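Local atomic coordinates of 3-phytase (Klebsiella pneumoniae, PDB entry 2WNH), a protein that probably hydrolyses phytate (inositol hexakisphosphate), releasing phosphate as a member of the histidine acid phosphatase family. Residues 88-94 / 280-286. The protein carries 3 engineered substitutions. Sequence-based numbering, arbitrary orientation.
Sequences AESIYVR and PNVRWLL
A parallel strand pair with helical backbone angles at its entrance is the striking feature here: 88-90 are helical in phi/psi (Ser90 -80/-48°), and Arg283 alone (-75/-30°) interrupts an extended backbone between Val282 (-132/159°) and strand 284-286. The pairing joins 91-94 to 284-286 in the central sheet of the histidine phosphatase fold, the axes 4.9 Å apart and 9° from parallel. Tyr92 stands level with Leu285, Val93 with Leu286. Tyr92 N donates to Trp284 O (3.0 Å), Leu286 N to Tyr92 O (3.0 Å) and Arg94 N to Leu286 O (2.8 Å), the alternation expected of parallel strands. At the entrance Arg283 N reaches Glu89 O (2.9 Å), followed by a weak bond from Trp284 N to Ser90 O (3.1 Å). One face carries Ile91, Val93, Trp284 and Leu286; helix 99-112 packs on all but Trp284, which touches Val19 of strand 14-24. On the other, Tyr92 (chi1 t) meets Leu285 and, through CB, Pro280 CG (3.8 Å), which follows a cis peptide. Ile91, chi1 and chi2 both t, lays CD1 over the Trp284 six-membered ring, a CH-pi contact 3.9 Å from its centroid.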
ATOM      1  N   ALA B  88      -8.309 -13.156  18.528  1.00 21.53           N
ATOM      2  CA  ALA B  88      -8.402 -13.082  19.998  1.00 22.97           C
ATOM      3  C   ALA B  88      -7.153 -13.637  20.677  1.00 22.80           C
ATOM      4  O   ALA B  88      -6.764 -13.147  21.735  1.00 24.21           O
ATOM      5  CB  ALA B  88      -9.664 -13.817  20.503  1.00 23.47           C
ATOM      6  N   GLU B  89      -6.501 -14.615  20.046  1.00 21.75           N
ATOM      7  CA  GLU B  89      -5.241 -15.181  20.562  1.00 20.70           C
ATOM      8  C   GLU B  89      -4.021 -14.228  20.525  1.00 19.74           C
ATOM      9  O   GLU B  89      -3.023 -14.458  21.216  1.00 19.66           O
ATOM     10  CB  GLU B  89      -4.962 -16.488  19.811  1.00 22.56           C
ATOM     11  CG  GLU B  89      -3.840 -17.346  20.373  1.00 24.91           C
ATOM     12  CD  GLU B  89      -3.606 -18.592  19.521  1.00 30.28           C
ATOM     13  OE1 GLU B  89      -4.445 -18.898  18.633  1.00 30.93           O
ATOM     14  OE2 GLU B  89      -2.576 -19.254  19.744  1.00 34.44           O
ATOM     15  N   SER B  90      -4.113 -13.151  19.747  1.00 16.77           N
ATOM     16  CA  SER B  90      -2.993 -12.256  19.518  1.00 15.73           C
ATOM     17  C   SER B  90      -2.818 -11.295  20.691  1.00 14.80           C
ATOM     18  O   SER B  90      -1.701 -11.069  21.134  1.00 15.09           O
ATOM     19  CB  SER B  90      -3.207 -11.410  18.261  1.00 15.36           C
ATOM     20  OG  SER B  90      -3.378 -12.197  17.090  1.00 17.43           O
ATOM     21  N   ILE B  91      -3.919 -10.675  21.120  1.00 15.48           N
ATOM     22  CA  ILE B  91      -3.853  -9.568  22.092  1.00 15.59           C
ATOM     23  C   ILE B  91      -5.120  -9.481  22.937  1.00 15.60           C
ATOM     24  O   ILE B  91      -6.228  -9.806  22.467  1.00 15.28           O
ATOM     25  CB  ILE B  91      -3.571  -8.205  21.375  1.00 15.34           C
ATOM     26  CG1 ILE B  91      -3.212  -7.061  22.372  1.00 14.61           C
ATOM     27  CG2 ILE B  91      -4.725  -7.815  20.426  1.00 16.79           C
ATOM     28  CD1 ILE B  91      -2.748  -5.813  21.657  1.00 14.79           C
ATOM     29  N   TYR B  92      -4.935  -9.068  24.192  1.00 14.41           N
ATOM     30  CA  TYR B  92      -6.046  -8.651  25.052  1.00 15.39           C
ATOM     31  C   TYR B  92      -5.661  -7.314  25.634  1.00 14.49           C
ATOM     32  O   TYR B  92      -4.586  -7.188  26.237  1.00 14.56           O
ATOM     33  CB  TYR B  92      -6.352  -9.666  26.175  1.00 15.13           C
ATOM     34  CG  TYR B  92      -7.576  -9.297  26.983  1.00 15.25           C
ATOM     35  CD1 TYR B  92      -8.863  -9.565  26.506  1.00 16.61           C
ATOM     36  CD2 TYR B  92      -7.455  -8.649  28.220  1.00 14.67           C
ATOM     37  CE1 TYR B  92     -10.002  -9.200  27.249  1.00 19.13           C
ATOM     38  CE2 TYR B  92      -8.581  -8.300  28.962  1.00 18.67           C
ATOM     39  CZ  TYR B  92      -9.841  -8.573  28.472  1.00 18.72           C
ATOM     40  OH  TYR B  92     -10.944  -8.187  29.229  1.00 19.25           O
ATOM     41  N   VAL B  93      -6.529  -6.323  25.431  1.00 14.54           N
ATOM     42  CA  VAL B  93      -6.255  -4.960  25.918  1.00 15.34           C
ATOM     43  C   VAL B  93      -7.217  -4.586  27.024  1.00 15.15           C
ATOM     44  O   VAL B  93      -8.445  -4.592  26.831  1.00 15.55           O
ATOM     45  CB  VAL B  93      -6.342  -3.916  24.772  1.00 15.05           C
ATOM     46  CG1 VAL B  93      -5.972  -2.535  25.295  1.00 15.67           C
ATOM     47  CG2 VAL B  93      -5.414  -4.317  23.599  1.00 14.97           C
ATOM     48  N   ARG B  94      -6.657  -4.265  28.194  1.00 14.95           N
ATOM     49  CA  ARG B  94      -7.451  -3.831  29.339  1.00 14.58           C
ATOM     50  C   ARG B  94      -6.993  -2.424  29.774  1.00 14.65           C
ATOM     51  O   ARG B  94      -5.850  -2.228  30.178  1.00 15.04           O
ATOM     52  CB  ARG B  94      -7.306  -4.842  30.489  1.00 14.48           C
ATOM     53  CG  ARG B  94      -8.110  -4.432  31.734  1.00 15.15           C
ATOM     54  CD  ARG B  94      -8.378  -5.622  32.631  1.00 16.65           C
ATOM     55  NE  ARG B  94      -8.869  -5.216  33.954  1.00 16.66           N
ATOM     56  CZ  ARG B  94      -9.319  -6.087  34.842  1.00 17.95           C
ATOM     57  NH1 ARG B  94      -9.385  -7.381  34.505  1.00 17.15           N
ATOM     58  NH2 ARG B  94      -9.708  -5.679  36.050  1.00 16.33           N
ATOM     59  N   PRO B 280      -5.976 -14.328  30.105  1.00 20.79           N
ATOM     60  CA  PRO B 280      -6.280 -15.052  28.864  1.00 19.98           C
ATOM     61  C   PRO B 280      -5.034 -15.624  28.185  1.00 20.18           C
ATOM     62  O   PRO B 280      -3.923 -15.169  28.430  1.00 20.09           O
ATOM     63  CB  PRO B 280      -6.911 -13.974  27.983  1.00 20.67           C
ATOM     64  CG  PRO B 280      -6.183 -12.718  28.394  1.00 19.93           C
ATOM     65  CD  PRO B 280      -6.030 -12.864  29.904  1.00 21.03           C
ATOM     66  N   ASN B 281      -5.241 -16.621  27.326  1.00 18.94           N
ATOM     67  CA  ASN B 281      -4.163 -17.192  26.541  1.00 19.93           C
ATOM     68  C   ASN B 281      -3.945 -16.299  25.316  1.00 19.53           C
ATOM     69  O   ASN B 281      -4.566 -16.502  24.258  1.00 20.89           O
ATOM     70  CB  ASN B 281      -4.534 -18.635  26.127  1.00 20.17           C
ATOM     71  CG  ASN B 281      -3.401 -19.354  25.423  1.00 25.87           C
ATOM     72  OD1 ASN B 281      -2.273 -18.851  25.349  1.00 27.78           O
ATOM     73  ND2 ASN B 281      -3.699 -20.543  24.884  1.00 23.44           N
ATOM     74  N   VAL B 282      -3.091 -15.283  25.480  1.00 17.29           N
ATOM     75  CA  VAL B 282      -2.823 -14.327  24.399  1.00 15.94           C
ATOM     76  C   VAL B 282      -1.310 -14.121  24.212  1.00 16.00           C
ATOM     77  O   VAL B 282      -0.531 -14.384  25.121  1.00 16.98           O
ATOM     78  CB  VAL B 282      -3.517 -12.947  24.652  1.00 16.14           C
ATOM     79  CG1 VAL B 282      -5.048 -13.084  24.571  1.00 15.99           C
ATOM     80  CG2 VAL B 282      -3.062 -12.341  25.977  1.00 14.89           C
ATOM     81  N   ARG B 283      -0.895 -13.649  23.038  1.00 14.73           N
ATOM     82  CA  ARG B 283       0.528 -13.352  22.797  1.00 14.98           C
ATOM     83  C   ARG B 283       0.995 -12.069  23.482  1.00 15.10           C
ATOM     84  O   ARG B 283       2.162 -11.941  23.829  1.00 13.89           O
ATOM     85  CB  ARG B 283       0.809 -13.241  21.293  1.00 16.67           C
ATOM     86  CG  ARG B 283       0.547 -14.550  20.508  1.00 18.04           C
ATOM     87  CD  ARG B 283       1.517 -15.660  20.944  1.00 20.39           C
ATOM     88  NE  ARG B 283       1.208 -16.994  20.386  1.00 23.19           N
ATOM     89  CZ  ARG B 283       1.741 -17.521  19.276  1.00 25.34           C
ATOM     90  NH1 ARG B 283       2.607 -16.845  18.516  1.00 20.44           N
ATOM     91  NH2 ARG B 283       1.393 -18.756  18.922  1.00 24.53           N
ATOM     92  N   TRP B 284       0.069 -11.119  23.629  1.00 14.10           N
ATOM     93  CA  TRP B 284       0.359  -9.772  24.145  1.00 13.24           C
ATOM     94  C   TRP B 284      -0.782  -9.318  25.056  1.00 14.18           C
ATOM     95  O   TRP B 284      -1.927  -9.196  24.607  1.00 13.87           O
ATOM     96  CB  TRP B 284       0.567  -8.851  22.926  1.00 14.07           C
ATOM     97  CG  TRP B 284       0.917  -7.430  23.136  1.00 14.01           C
ATOM     98  CD1 TRP B 284       1.254  -6.785  24.308  1.00 14.79           C
ATOM     99  CD2 TRP B 284       0.974  -6.448  22.096  1.00 15.49           C
ATOM    100  NE1 TRP B 284       1.500  -5.435  24.039  1.00 15.29           N
ATOM    101  CE2 TRP B 284       1.330  -5.216  22.691  1.00 13.22           C
ATOM    102  CE3 TRP B 284       0.760  -6.502  20.706  1.00 14.07           C
ATOM    103  CZ2 TRP B 284       1.483  -4.029  21.939  1.00 16.40           C
ATOM    104  CZ3 TRP B 284       0.912  -5.320  19.951  1.00 15.00           C
ATOM    105  CH2 TRP B 284       1.254  -4.097  20.582  1.00 15.53           C
ATOM    106  N   LEU B 285      -0.465  -9.100  26.346  1.00 13.40           N
ATOM    107  CA  LEU B 285      -1.418  -8.543  27.308  1.00 13.70           C
ATOM    108  C   LEU B 285      -1.003  -7.101  27.445  1.00 14.20           C
ATOM    109  O   LEU B 285       0.144  -6.811  27.777  1.00 13.74           O
ATOM    110  CB  LEU B 285      -1.299  -9.240  28.668  1.00 13.79           C
ATOM    111  CG  LEU B 285      -2.215  -8.734  29.799  1.00 13.00           C
ATOM    112  CD1 LEU B 285      -3.689  -8.931  29.428  1.00 14.69           C
ATOM    113  CD2 LEU B 285      -1.860  -9.481  31.131  1.00 15.76           C
ATOM    114  N   LEU B 286      -1.936  -6.215  27.143  1.00 13.77           N
ATOM    115  CA  LEU B 286      -1.657  -4.784  27.146  1.00 12.84           C
ATOM    116  C   LEU B 286      -2.613  -4.111  28.141  1.00 13.14           C
ATOM    117  O   LEU B 286      -3.847  -4.157  27.985  1.00 14.34           O
ATOM    118  CB  LEU B 286      -1.813  -4.213  25.724  1.00 12.52           C
ATOM    119  CG  LEU B 286      -1.770  -2.689  25.602  1.00 14.28           C
ATOM    120  CD1 LEU B 286      -0.427  -2.165  26.123  1.00 15.28           C
ATOM    121  CD2 LEU B 286      -1.973  -2.215  24.145  1.00 14.85           C
TER